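Local structure of manganese-dependent ADP-ribose/CDP-alcohol diphosphatase (Danio rerio, 2NXF) at residues Tyr150-Ile155 with Val195-Gly199; Leu283-Thr289 with Gly312-Asp316; Leu301-Met306 with Thr318-Ser322. The protein is a dinuclear metal phosphatase that probably hydrolyses ADP-ribose and CDP-alcohols such as CDP-choline, splitting their diphosphate bridge. All coordinates share one frame; numbering follows the deposited sequence.

Contact 1. Residues Tyr150-Ile155 with Val195-Gly199; sequences YDLSVI and VKFNG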
ATOM      1  N   TYR A 150       2.483   4.929   7.629  1.00 25.07           N
ATOM      2  CA  TYR A 150       3.639   5.673   8.177  1.00 25.42           C
ATOM      3  C   TYR A 150       3.222   6.863   9.043  1.00 25.17           C
ATOM      4  O   TYR A 150       4.009   7.758   9.317  1.00 25.53           O
ATOM      5  CB  TYR A 150       4.627   6.079   7.061  1.00 25.03           C
ATOM      6  CG  TYR A 150       5.216   4.836   6.445  1.00 25.43           C
ATOM      7  CD1 TYR A 150       6.411   4.284   6.933  1.00 26.17           C
ATOM      8  CD2 TYR A 150       4.517   4.135   5.442  1.00 25.98           C
ATOM      9  CE1 TYR A 150       6.926   3.110   6.402  1.00 25.56           C
ATOM     10  CE2 TYR A 150       5.021   2.959   4.909  1.00 26.86           C
ATOM     11  CZ  TYR A 150       6.215   2.440   5.403  1.00 25.27           C
ATOM     12  OH  TYR A 150       6.749   1.273   4.892  1.00 25.27           O
ATOM     13  N   ASP A 151       1.968   6.826   9.483  1.00 24.41           N
ATOM     14  CA  ASP A 151       1.428   7.788  10.437  1.00 24.45           C
ATOM     15  C   ASP A 151       2.337   7.802  11.678  1.00 24.18           C
ATOM     16  O   ASP A 151       2.822   8.855  12.111  1.00 23.90           O
ATOM     17  CB  ASP A 151      -0.000   7.315  10.744  1.00 24.82           C
ATOM     18  CG  ASP A 151      -0.720   8.152  11.766  1.00 24.25           C
ATOM     19  OD1 ASP A 151      -0.216   9.194  12.239  1.00 23.80           O
ATOM     20  OD2 ASP A 151      -1.847   7.715  12.090  1.00 24.57           O
ATOM     21  N   LEU A 152       2.571   6.620  12.241  1.00 24.14           N
ATOM     22  CA  LEU A 152       3.654   6.478  13.208  1.00 24.73           C
ATOM     23  C   LEU A 152       4.855   5.950  12.441  1.00 24.97           C
ATOM     24  O   LEU A 152       4.817   4.841  11.936  1.00 25.90           O
ATOM     25  CB  LEU A 152       3.250   5.512  14.329  1.00 25.29           C
ATOM     26  CG  LEU A 152       2.019   5.909  15.148  1.00 25.51           C
ATOM     27  CD1 LEU A 152       1.834   4.875  16.246  1.00 28.88           C
ATOM     28  CD2 LEU A 152       2.158   7.309  15.739  1.00 25.52           C
ATOM     29  N   SER A 153       5.898   6.761  12.319  1.00 24.59           N
ATOM     30  CA  SER A 153       7.130   6.333  11.659  1.00 23.90           C
ATOM     31  C   SER A 153       8.217   7.326  11.996  1.00 24.35           C
ATOM     32  O   SER A 153       7.937   8.436  12.470  1.00 23.37           O
ATOM     33  CB  SER A 153       6.946   6.282  10.136  1.00 24.49           C
ATOM     34  OG  SER A 153       6.763   7.587   9.578  1.00 24.98           O
ATOM     35  N   VAL A 154       9.465   6.923  11.779  1.00 23.32           N
ATOM     36  CA  VAL A 154      10.545   7.890  11.894  1.00 24.13           C
ATOM     37  C   VAL A 154      10.887   8.493  10.530  1.00 24.79           C
ATOM     38  O   VAL A 154      11.470   9.567  10.459  1.00 26.15           O
ATOM     39  CB  VAL A 154      11.797   7.314  12.592  1.00 24.15           C
ATOM     40  CG1 VAL A 154      11.493   6.998  14.049  1.00 24.44           C
ATOM     41  CG2 VAL A 154      12.316   6.083  11.856  1.00 23.44           C
ATOM     42  N   ILE A 155      10.502   7.800   9.454  1.00 24.84           N
ATOM     43  CA  ILE A 155      10.863   8.250   8.108  1.00 24.52           C
ATOM     44  C   ILE A 155       9.830   9.216   7.509  1.00 24.40           C
ATOM     45  O   ILE A 155      10.156   9.977   6.573  1.00 24.85           O
ATOM     46  CB  ILE A 155      11.110   7.072   7.136  1.00 24.44           C
ATOM     47  CG1 ILE A 155       9.824   6.237   6.942  1.00 24.89           C
ATOM     48  CG2 ILE A 155      12.312   6.237   7.576  1.00 24.85           C
ATOM     49  CD1 ILE A 155       9.930   5.275   5.790  1.00 25.41           C
ATOM     50  N   VAL A 195      11.486  -2.261  12.318  1.00 24.12           N
ATOM     51  CA  VAL A 195      12.547  -1.692  11.502  1.00 24.80           C
ATOM     52  C   VAL A 195      12.084  -0.336  10.977  1.00 24.88           C
ATOM     53  O   VAL A 195      10.876  -0.074  10.907  1.00 25.26           O
ATOM     54  CB  VAL A 195      12.920  -2.603  10.289  1.00 24.38           C
ATOM     55  CG1 VAL A 195      13.656  -3.841  10.783  1.00 25.64           C
ATOM     56  CG2 VAL A 195      11.683  -2.991   9.473  1.00 25.24           C
ATOM     57  N   LYS A 196      13.056   0.496  10.613  1.00 24.85           N
ATOM     58  CA  LYS A 196      12.864   1.882  10.194  1.00 25.11           C
ATOM     59  C   LYS A 196      12.054   1.999   8.897  1.00 25.16           C
ATOM     60  O   LYS A 196      11.401   3.027   8.647  1.00 24.75           O
ATOM     61  CB  LYS A 196      14.257   2.510  10.018  1.00 25.35           C
ATOM     62  CG  LYS A 196      14.309   3.985   9.749  1.00 27.34           C
ATOM     63  CD  LYS A 196      15.770   4.423   9.633  1.00 26.87           C
ATOM     64  CE  LYS A 196      15.885   5.751   8.917  1.00 30.87           C
ATOM     65  NZ  LYS A 196      17.288   6.284   8.947  1.00 32.46           N
ATOM     66  N   PHE A 197      12.086   0.950   8.066  1.00 24.19           N
ATOM     67  CA  PHE A 197      11.330   1.007   6.808  1.00 24.87           C
ATOM     68  C   PHE A 197       9.846   0.622   6.952  1.00 24.86           C
ATOM     69  O   PHE A 197       9.122   0.599   5.966  1.00 25.51           O
ATOM     70  CB  PHE A 197      12.028   0.228   5.689  1.00 24.62           C
ATOM     71  CG  PHE A 197      12.243  -1.241   5.960  1.00 25.78           C
ATOM     72  CD1 PHE A 197      11.213  -2.171   5.724  1.00 25.97           C
ATOM     73  CD2 PHE A 197      13.504  -1.715   6.354  1.00 27.36           C
ATOM     74  CE1 PHE A 197      11.421  -3.554   5.904  1.00 26.50           C
ATOM     75  CE2 PHE A 197      13.732  -3.109   6.537  1.00 28.70           C
ATOM     76  CZ  PHE A 197      12.701  -4.017   6.312  1.00 26.33           C
ATOM     77  N   ASN A 198       9.426   0.314   8.185  1.00 24.90           N
ATOM     78  CA  ASN A 198       8.024   0.117   8.505  1.00 25.15           C
ATOM     79  C   ASN A 198       7.464   1.266   9.343  1.00 25.45           C
ATOM     80  O   ASN A 198       8.142   2.261   9.610  1.00 25.84           O
ATOM     81  CB  ASN A 198       7.798  -1.232   9.202  1.00 25.40           C
ATOM     82  CG  ASN A 198       8.096  -2.401   8.301  1.00 25.02           C
ATOM     83  OD1 ASN A 198       8.038  -2.288   7.062  1.00 25.51           O
ATOM     84  ND2 ASN A 198       8.388  -3.549   8.904  1.00 24.68           N
ATOM     85  N   GLY A 199       6.220   1.108   9.754  1.00 25.33           N
ATOM     86  CA  GLY A 199       5.533   2.131  10.508  1.00 25.06           C
ATOM     87  C   GLY A 199       4.257   1.555  11.057  1.00 25.11           C
ATOM     88  O   GLY A 199       3.958   0.371  10.866  1.00 26.01           O
TER
HETATM   89  O   HOH W   1       9.725   4.420  10.297  1.00 17.16           O
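CG of Y150 stands anti to its own carbonyl carbon (chi1 -64°), which carries the ring over to the type I beta turn V195-N198, while CG2 of I155, likewise anti to the carbonyl carbon of its own residue, is set against K196. Both loops belong to the calcineurin-like phosphoesterase fold and lie beside its zinc site. The phenol of Y150 donates from OH to F197 O at 2.7 Å, with the acceptor at the ring edge near its plane; the C=O...OH angle is 147° and the donor is tilted 23° from the carbonyl plane. Further down the ring, CE1 passes N198 C at 3.5 Å. Y150 also touches N96, and N198 OD1 is hydrogen-bonded to H265 NE2; since N96 and H265 both coordinate zinc, the contact is part of the second shell of the metal centre. A phenylalanine here would probably leave F197 O without its phenol donor and the ring less firmly tied to the turn. L152 O comes to 3.1 Å from G199 CA, an approach that glycine permits because it carries no side chain. On the more open side, CG of K196 meets V154 CG2 at 3.6 Å and I155 CG2 at 3.7 Å. A single water ties the backbones together, accepting from V154 N at 2.9 Å and donating to K196 O and to N198 O, the latter at 2.8 Å.

Contact 2. Residues Leu283-Thr289 with Gly312-Asp316; sequences LEGVIET and GRVED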
ATOM      1  N   LEU A 283      -0.008  -7.636  -2.711  1.00 24.83           N
ATOM      2  CA  LEU A 283       0.319  -7.687  -4.125  1.00 25.23           C
ATOM      3  C   LEU A 283       1.807  -7.830  -4.369  1.00 24.98           C
ATOM      4  O   LEU A 283       2.622  -7.127  -3.752  1.00 24.55           O
ATOM      5  CB  LEU A 283      -0.170  -6.412  -4.818  1.00 26.00           C
ATOM      6  CG  LEU A 283      -1.680  -6.243  -4.932  1.00 29.36           C
ATOM      7  CD1 LEU A 283      -1.973  -4.826  -5.414  1.00 31.49           C
ATOM      8  CD2 LEU A 283      -2.262  -7.298  -5.902  1.00 31.00           C
ATOM      9  N   GLU A 284       2.151  -8.765  -5.256  1.00 24.12           N
ATOM     10  CA  GLU A 284       3.526  -8.920  -5.748  1.00 24.62           C
ATOM     11  C   GLU A 284       4.023  -7.603  -6.325  1.00 25.26           C
ATOM     12  O   GLU A 284       3.247  -6.872  -6.952  1.00 25.91           O
ATOM     13  CB  GLU A 284       3.561 -10.013  -6.827  1.00 24.88           C
ATOM     14  CG  GLU A 284       3.368 -11.449  -6.272  1.00 24.25           C
ATOM     15  CD  GLU A 284       1.917 -11.846  -5.935  1.00 25.14           C
ATOM     16  OE1 GLU A 284       0.953 -11.103  -6.206  1.00 28.24           O
ATOM     17  OE2 GLU A 284       1.727 -12.952  -5.379  1.00 28.67           O
ATOM     18  N   GLY A 285       5.313  -7.306  -6.124  1.00 25.63           N
ATOM     19  CA  GLY A 285       5.819  -5.971  -6.472  1.00 25.99           C
ATOM     20  C   GLY A 285       6.386  -5.915  -7.877  1.00 25.74           C
ATOM     21  O   GLY A 285       7.149  -6.798  -8.305  1.00 25.63           O
ATOM     22  N   VAL A 286       6.026  -4.856  -8.588  1.00 24.23           N
ATOM     23  CA  VAL A 286       6.512  -4.641  -9.951  1.00 23.69           C
ATOM     24  C   VAL A 286       8.032  -4.555 -10.000  1.00 23.78           C
ATOM     25  O   VAL A 286       8.680  -5.100 -10.920  1.00 23.19           O
ATOM     26  CB  VAL A 286       5.898  -3.333 -10.531  1.00 23.43           C
ATOM     27  CG1 VAL A 286       6.650  -2.869 -11.787  1.00 23.58           C
ATOM     28  CG2 VAL A 286       4.405  -3.531 -10.832  1.00 24.51           C
ATOM     29  N   ILE A 287       8.614  -3.890  -9.005  1.00 23.18           N
ATOM     30  CA  ILE A 287      10.075  -3.680  -9.029  1.00 24.05           C
ATOM     31  C   ILE A 287      10.890  -4.971  -9.083  1.00 24.38           C
ATOM     32  O   ILE A 287      11.957  -4.994  -9.677  1.00 25.09           O
ATOM     33  CB  ILE A 287      10.538  -2.766  -7.881  1.00 24.37           C
ATOM     34  CG1 ILE A 287      12.025  -2.394  -8.007  1.00 23.38           C
ATOM     35  CG2 ILE A 287      10.235  -3.385  -6.505  1.00 25.66           C
ATOM     36  CD1 ILE A 287      12.360  -1.593  -9.274  1.00 25.35           C
ATOM     37  N   GLU A 288      10.392  -6.054  -8.470  1.00 24.85           N
ATOM     38  CA  GLU A 288      11.171  -7.303  -8.490  1.00 25.45           C
ATOM     39  C   GLU A 288      10.707  -8.263  -9.584  1.00 26.20           C
ATOM     40  O   GLU A 288      11.091  -9.429  -9.589  1.00 25.73           O
ATOM     41  CB  GLU A 288      11.182  -7.959  -7.111  1.00 26.19           C
ATOM     42  CG  GLU A 288      12.077  -7.147  -6.158  1.00 27.14           C
ATOM     43  CD  GLU A 288      12.108  -7.653  -4.736  1.00 30.57           C
ATOM     44  OE1 GLU A 288      11.604  -8.758  -4.473  1.00 28.68           O
ATOM     45  OE2 GLU A 288      12.665  -6.918  -3.884  1.00 29.16           O
ATOM     46  N   THR A 289       9.894  -7.735 -10.498  1.00 24.69           N
ATOM     47  CA  THR A 289       9.369  -8.500 -11.648  1.00 26.95           C
ATOM     48  C   THR A 289      10.238  -8.271 -12.918  1.00 25.56           C
ATOM     49  O   THR A 289      10.350  -7.125 -13.365  1.00 25.67           O
ATOM     50  CB  THR A 289       7.942  -8.122 -11.938  1.00 25.73           C
ATOM     51  OG1 THR A 289       7.176  -8.222 -10.727  1.00 25.96           O
ATOM     52  CG2 THR A 289       7.352  -9.043 -13.021  1.00 25.83           C
ATOM     53  N   GLY A 312       0.905 -12.419 -14.652  1.00 25.20           N
ATOM     54  CA  GLY A 312       2.285 -12.754 -14.366  1.00 24.91           C
ATOM     55  C   GLY A 312       2.423 -13.366 -12.988  1.00 25.13           C
ATOM     56  O   GLY A 312       1.925 -14.471 -12.747  1.00 26.10           O
ATOM     57  N   ARG A 313       3.096 -12.644 -12.093  1.00 24.82           N
ATOM     58  CA  ARG A 313       3.346 -13.123 -10.730  1.00 24.76           C
ATOM     59  C   ARG A 313       2.111 -13.072  -9.828  1.00 25.36           C
ATOM     60  O   ARG A 313       2.112 -13.693  -8.753  1.00 25.19           O
ATOM     61  CB  ARG A 313       4.496 -12.333 -10.093  1.00 24.06           C
ATOM     62  CG  ARG A 313       5.790 -12.472 -10.885  1.00 25.16           C
ATOM     63  CD  ARG A 313       6.914 -11.673 -10.257  1.00 27.99           C
ATOM     64  NE  ARG A 313       7.072 -11.975  -8.845  1.00 32.04           N
ATOM     65  CZ  ARG A 313       7.214 -11.076  -7.875  1.00 32.28           C
ATOM     66  NH1 ARG A 313       7.240  -9.765  -8.120  1.00 32.85           N
ATOM     67  NH2 ARG A 313       7.345 -11.510  -6.633  1.00 33.03           N
ATOM     68  N   VAL A 314       1.084 -12.316 -10.239  1.00 24.69           N
ATOM     69  CA  VAL A 314      -0.136 -12.175  -9.418  1.00 24.46           C
ATOM     70  C   VAL A 314      -1.182 -13.217  -9.835  1.00 24.59           C
ATOM     71  O   VAL A 314      -1.645 -13.222 -10.987  1.00 25.87           O
ATOM     72  CB  VAL A 314      -0.771 -10.787  -9.563  1.00 23.99           C
ATOM     73  CG1 VAL A 314      -2.041 -10.694  -8.671  1.00 24.54           C
ATOM     74  CG2 VAL A 314       0.228  -9.681  -9.233  1.00 25.19           C
ATOM     75  N   GLU A 315      -1.548 -14.121  -8.923  1.00 24.01           N
ATOM     76  CA  GLU A 315      -2.554 -15.140  -9.255  1.00 24.52           C
ATOM     77  C   GLU A 315      -3.962 -14.576  -9.087  1.00 24.05           C
ATOM     78  O   GLU A 315      -4.184 -13.685  -8.256  1.00 23.44           O
ATOM     79  CB  GLU A 315      -2.401 -16.374  -8.365  1.00 25.02           C
ATOM     80  CG  GLU A 315      -1.280 -17.335  -8.788  1.00 28.20           C
ATOM     81  CD  GLU A 315      -1.597 -18.129 -10.065  1.00 34.15           C
ATOM     82  OE1 GLU A 315      -2.488 -19.034 -10.042  1.00 33.80           O
ATOM     83  OE2 GLU A 315      -0.918 -17.849 -11.084  1.00 35.42           O
ATOM     84  N   ASP A 316      -4.912 -15.109  -9.861  1.00 24.42           N
ATOM     85  CA  ASP A 316      -6.322 -14.706  -9.703  1.00 24.42           C
ATOM     86  C   ASP A 316      -6.808 -15.066  -8.295  1.00 25.03           C
ATOM     87  O   ASP A 316      -6.263 -15.958  -7.640  1.00 24.17           O
ATOM     88  CB  ASP A 316      -7.246 -15.463 -10.676  1.00 24.57           C
ATOM     89  CG  ASP A 316      -7.034 -15.103 -12.138  1.00 26.07           C
ATOM     90  OD1 ASP A 316      -6.243 -14.199 -12.469  1.00 26.88           O
ATOM     91  OD2 ASP A 316      -7.691 -15.773 -12.976  1.00 28.49           O
TER
HETATM   92  O   HOH W   2       0.025 -14.637  -6.541  1.00 22.93           O
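This is a loop-to-loop contact in which the long side chain of R313, from the connection between strands 305-312 and 317-320, lies against the 283-289 loop that follows strand 279-282. R313 bends at chi3 (52°), bringing its flat guanidinium between two layers: CB of E284 sits 3.8 Å above one face, toward the rim, and E288 O lies over the opposite face. Two oxygens face NH1 at the edge, near the guanidinium plane, with G285 O and T289 OG1 each 3.0 Å from R313 NH1. Those oxygens are themselves joined, T289 OG1 donating to G285 O at 2.8 Å, a bond that probably helps to hold the loop in its turned shape. E284 folds at chi2 toward the other backbone, putting OE1 3.4 Å from V314 CG2. Its carboxylate is nearly perpendicular to the guanidinium, the planes being 88° apart, and the charged atoms do not meet. Instead a water donates to E284 OE2 at 2.7 Å and accepts from E315 N. L283 CD2 and V314 CG1 add a looser apolar contact. R313 NH2 is bonded to H267 O, and E288 OE2 to H267 ND1 as well as to R31. H267 is a zinc ligand, so the arrangement is that of a second shell round a dinuclear metallophosphoesterase centre, with E288, H267 and zinc in a carboxylate-histidine-zinc arrangement.

Contact 3. Residues Leu301-Met306 with Thr318-Ser322; sequences LYEDRM and TITYS
Y321, M306 and I319 carry most of this contact, which joins the open end of the beta hairpin of strands 305-312 and 317-320. The ring of Y321, just past the end of the second strand, lies flat over the D304-R305 peptide, with R305 N 3.4 Å above its plane and over its centre. CG of Y321, anti to the carbonyl carbon (chi1 -61°), turns the ring back along the 301-306 segment. There OH donates to Y302 O at 2.7 Å, tilted only 16° from the carbonyl plane. At the other end of the residue, Y321 N reaches D304 O at 3.0 Å in a nearly straight bond (169° at the hydrogen), and a water donates to both D304 O and Y321 O. Y321 thus spans the tight turn between strands 295-301 and 305-312, which is closed by Y302 N bonding to R305 O. M306, a selenomethionine, pairs with I319 in an antiparallel hydrogen-bonded pair: M306 N to I319 O at 2.9 Å, and I319 N to M306 O at 2.8 Å, both lying in the carbonyl plane. Their side chains run side by side, M306 SE 4.0 Å from I319 CD1, on the face where M306 meets L224 and I319 meets L259. R305 and T320 form the next, non-hydrogen-bonded pair on the other face, where the R305 guanidinium bridges to D304 and lies over the Y302 ring. The chemistry is therefore divided: main-chain bonds set the register, apolar side chains pack on the face of M306 and I319, and Y321, bonded through both its phenol and its backbone N, fastens the C-terminal end to the neighbouring turn.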
ATOM      1  N   LEU A 301     -15.894  -5.990  -8.815  1.00 24.22           N
ATOM      2  CA  LEU A 301     -16.833  -6.112  -7.716  1.00 24.67           C
ATOM      3  C   LEU A 301     -18.209  -6.403  -8.293  1.00 25.02           C
ATOM      4  O   LEU A 301     -18.773  -5.583  -9.017  1.00 24.75           O
ATOM      5  CB  LEU A 301     -16.863  -4.824  -6.880  1.00 24.29           C
ATOM      6  CG  LEU A 301     -15.559  -4.482  -6.152  1.00 27.03           C
ATOM      7  CD1 LEU A 301     -15.634  -3.057  -5.591  1.00 26.92           C
ATOM      8  CD2 LEU A 301     -15.269  -5.500  -5.038  1.00 29.43           C
ATOM      9  N   TYR A 302     -18.722  -7.595  -7.996  1.00 25.46           N
ATOM     10  CA  TYR A 302     -20.081  -7.964  -8.357  1.00 26.06           C
ATOM     11  C   TYR A 302     -20.972  -7.867  -7.124  1.00 26.17           C
ATOM     12  O   TYR A 302     -20.495  -7.563  -6.021  1.00 25.41           O
ATOM     13  CB  TYR A 302     -20.127  -9.388  -8.921  1.00 27.21           C
ATOM     14  CG  TYR A 302     -19.320  -9.580 -10.176  1.00 26.23           C
ATOM     15  CD1 TYR A 302     -19.912  -9.423 -11.435  1.00 27.00           C
ATOM     16  CD2 TYR A 302     -17.970  -9.937 -10.109  1.00 27.06           C
ATOM     17  CE1 TYR A 302     -19.175  -9.605 -12.595  1.00 29.07           C
ATOM     18  CE2 TYR A 302     -17.230 -10.122 -11.260  1.00 28.84           C
ATOM     19  CZ  TYR A 302     -17.839  -9.955 -12.493  1.00 29.42           C
ATOM     20  OH  TYR A 302     -17.098 -10.139 -13.635  1.00 31.10           O
ATOM     21  N   GLU A 303     -22.259  -8.152  -7.303  1.00 26.27           N
ATOM     22  CA  GLU A 303     -23.176  -8.108  -6.178  1.00 27.20           C
ATOM     23  C   GLU A 303     -22.953  -9.251  -5.186  1.00 26.85           C
ATOM     24  O   GLU A 303     -23.305  -9.119  -4.016  1.00 26.98           O
ATOM     25  CB  GLU A 303     -24.633  -8.023  -6.663  1.00 27.73           C
ATOM     26  CG  GLU A 303     -24.840  -6.800  -7.548  1.00 31.51           C
ATOM     27  CD  GLU A 303     -26.284  -6.468  -7.838  1.00 36.20           C
ATOM     28  OE1 GLU A 303     -27.087  -7.397  -8.063  1.00 36.78           O
ATOM     29  OE2 GLU A 303     -26.602  -5.258  -7.858  1.00 39.91           O
ATOM     30  N   ASP A 304     -22.325 -10.343  -5.635  1.00 26.28           N
ATOM     31  CA  ASP A 304     -22.159 -11.531  -4.796  1.00 26.11           C
ATOM     32  C   ASP A 304     -20.718 -11.986  -4.545  1.00 25.80           C
ATOM     33  O   ASP A 304     -20.483 -12.862  -3.707  1.00 25.86           O
ATOM     34  CB  ASP A 304     -22.980 -12.694  -5.367  1.00 26.15           C
ATOM     35  CG  ASP A 304     -22.429 -13.225  -6.684  1.00 27.89           C
ATOM     36  OD1 ASP A 304     -21.817 -12.464  -7.469  1.00 26.55           O
ATOM     37  OD2 ASP A 304     -22.626 -14.428  -6.938  1.00 31.56           O
ATOM     38  N   ARG A 305     -19.763 -11.384  -5.257  1.00 24.46           N
ATOM     39  CA  ARG A 305     -18.362 -11.789  -5.179  1.00 23.73           C
ATOM     40  C   ARG A 305     -17.464 -10.707  -5.744  1.00 23.68           C
ATOM     41  O   ARG A 305     -17.920  -9.839  -6.491  1.00 22.57           O
ATOM     42  CB  ARG A 305     -18.135 -13.075  -5.971  1.00 23.89           C
ATOM     43  CG  ARG A 305     -18.213 -12.885  -7.479  1.00 23.88           C
ATOM     44  CD  ARG A 305     -18.588 -14.164  -8.183  1.00 27.87           C
ATOM     45  NE  ARG A 305     -18.425 -14.028  -9.630  1.00 26.85           N
ATOM     46  CZ  ARG A 305     -19.322 -13.477 -10.447  1.00 28.53           C
ATOM     47  NH1 ARG A 305     -20.469 -12.996  -9.979  1.00 27.82           N
ATOM     48  NH2 ARG A 305     -19.071 -13.422 -11.754  1.00 28.42           N
HETATM   49  N   MSE A 306     -16.187 -10.774  -5.377  1.00 23.12           N
HETATM   50  CA  MSE A 306     -15.162  -9.971  -6.017  1.00 23.63           C
HETATM   51  C   MSE A 306     -14.230 -10.929  -6.736  1.00 24.29           C
HETATM   52  O   MSE A 306     -13.843 -11.965  -6.178  1.00 24.73           O
HETATM   53  CB  MSE A 306     -14.374  -9.164  -4.991  1.00 24.19           C
HETATM   54  CG  MSE A 306     -13.148  -8.526  -5.570  1.00 23.62           C
HETATM   55 SE   MSE A 306     -12.158  -7.487  -4.262  1.00 25.46          SE
HETATM   56  CE  MSE A 306     -10.412  -8.148  -4.710  1.00 28.64           C
ATOM     57  N   THR A 318     -10.839 -15.154  -6.091  1.00 26.71           N
ATOM     58  CA  THR A 318     -12.258 -14.826  -5.979  1.00 27.26           C
ATOM     59  C   THR A 318     -12.637 -14.812  -4.497  1.00 27.82           C
ATOM     60  O   THR A 318     -12.303 -15.740  -3.754  1.00 27.93           O
ATOM     61  CB  THR A 318     -13.148 -15.816  -6.783  1.00 27.63           C
ATOM     62  OG1 THR A 318     -12.794 -15.759  -8.171  1.00 27.99           O
ATOM     63  CG2 THR A 318     -14.643 -15.477  -6.633  1.00 28.32           C
ATOM     64  N   ILE A 319     -13.320 -13.754  -4.067  1.00 27.95           N
ATOM     65  CA  ILE A 319     -13.886 -13.714  -2.720  1.00 29.08           C
ATOM     66  C   ILE A 319     -15.401 -13.772  -2.844  1.00 29.93           C
ATOM     67  O   ILE A 319     -16.008 -12.881  -3.415  1.00 29.91           O
ATOM     68  CB  ILE A 319     -13.539 -12.417  -1.952  1.00 29.60           C
ATOM     69  CG1 ILE A 319     -12.052 -12.074  -2.048  1.00 29.79           C
ATOM     70  CG2 ILE A 319     -14.063 -12.524  -0.487  1.00 30.26           C
ATOM     71  CD1 ILE A 319     -11.772 -10.597  -1.724  1.00 30.38           C
ATOM     72  N   THR A 320     -15.996 -14.828  -2.310  1.00 30.65           N
ATOM     73  CA  THR A 320     -17.453 -14.938  -2.260  1.00 32.05           C
ATOM     74  C   THR A 320     -17.925 -14.190  -1.009  1.00 33.00           C
ATOM     75  O   THR A 320     -17.324 -14.318   0.069  1.00 33.82           O
ATOM     76  CB  THR A 320     -17.892 -16.409  -2.273  1.00 32.62           C
ATOM     77  OG1 THR A 320     -17.263 -17.080  -3.381  1.00 33.18           O
ATOM     78  CG2 THR A 320     -19.400 -16.510  -2.413  1.00 32.59           C
ATOM     79  N   TYR A 321     -18.950 -13.350  -1.155  1.00 33.36           N
ATOM     80  CA  TYR A 321     -19.352 -12.490  -0.042  1.00 33.94           C
ATOM     81  C   TYR A 321     -20.073 -13.288   1.040  1.00 35.25           C
ATOM     82  O   TYR A 321     -20.805 -14.213   0.738  1.00 35.80           O
ATOM     83  CB  TYR A 321     -20.274 -11.361  -0.500  1.00 32.54           C
ATOM     84  CG  TYR A 321     -19.723 -10.380  -1.514  1.00 30.13           C
ATOM     85  CD1 TYR A 321     -20.602  -9.593  -2.257  1.00 29.97           C
ATOM     86  CD2 TYR A 321     -18.352 -10.226  -1.730  1.00 27.68           C
ATOM     87  CE1 TYR A 321     -20.152  -8.688  -3.183  1.00 27.89           C
ATOM     88  CE2 TYR A 321     -17.881  -9.306  -2.663  1.00 26.82           C
ATOM     89  CZ  TYR A 321     -18.791  -8.552  -3.396  1.00 28.14           C
ATOM     90  OH  TYR A 321     -18.364  -7.650  -4.333  1.00 27.66           O
ATOM     91  N   SER A 322     -19.853 -12.902   2.297  1.00 37.46           N
ATOM     92  CA  SER A 322     -20.544 -13.500   3.441  1.00 39.19           C
ATOM     93  C   SER A 322     -21.975 -12.997   3.460  1.00 39.68           C
ATOM     94  O   SER A 322     -22.214 -11.853   3.058  1.00 40.34           O
ATOM     95  CB  SER A 322     -19.860 -13.091   4.741  1.00 39.58           C
ATOM     96  OG  SER A 322     -19.967 -11.682   4.947  1.00 41.43           O
ATOM     97  OXT SER A 322     -22.898 -13.694   3.891  1.00 40.13           O
TER
HETATM   98  O   HOH W   3     -21.974 -14.238  -1.676  1.00 37.41           O

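Overall arrangement
From the N terminus, contact 1 closes first: residues 150-155 meet 195-199 across an excursion that includes helix 162-174, and it is complete before contact 2 opens. Contacts 2 and 3 then cross, their segments alternating as 283-289, 301-306, 312-316 and 318-322. Contact 2 closes a span holding strand 295-301 and most of 305-312, tying the turn of the hairpin to the loop after strand 279-282; contact 3 joins the hairpin's open end at the outer edge of the six-stranded sheet. Contacts 1 and 2 flank the metal site, their centres about 24 Å apart, whereas contacts 1 and 3 lie on opposite sides of the chain's centre.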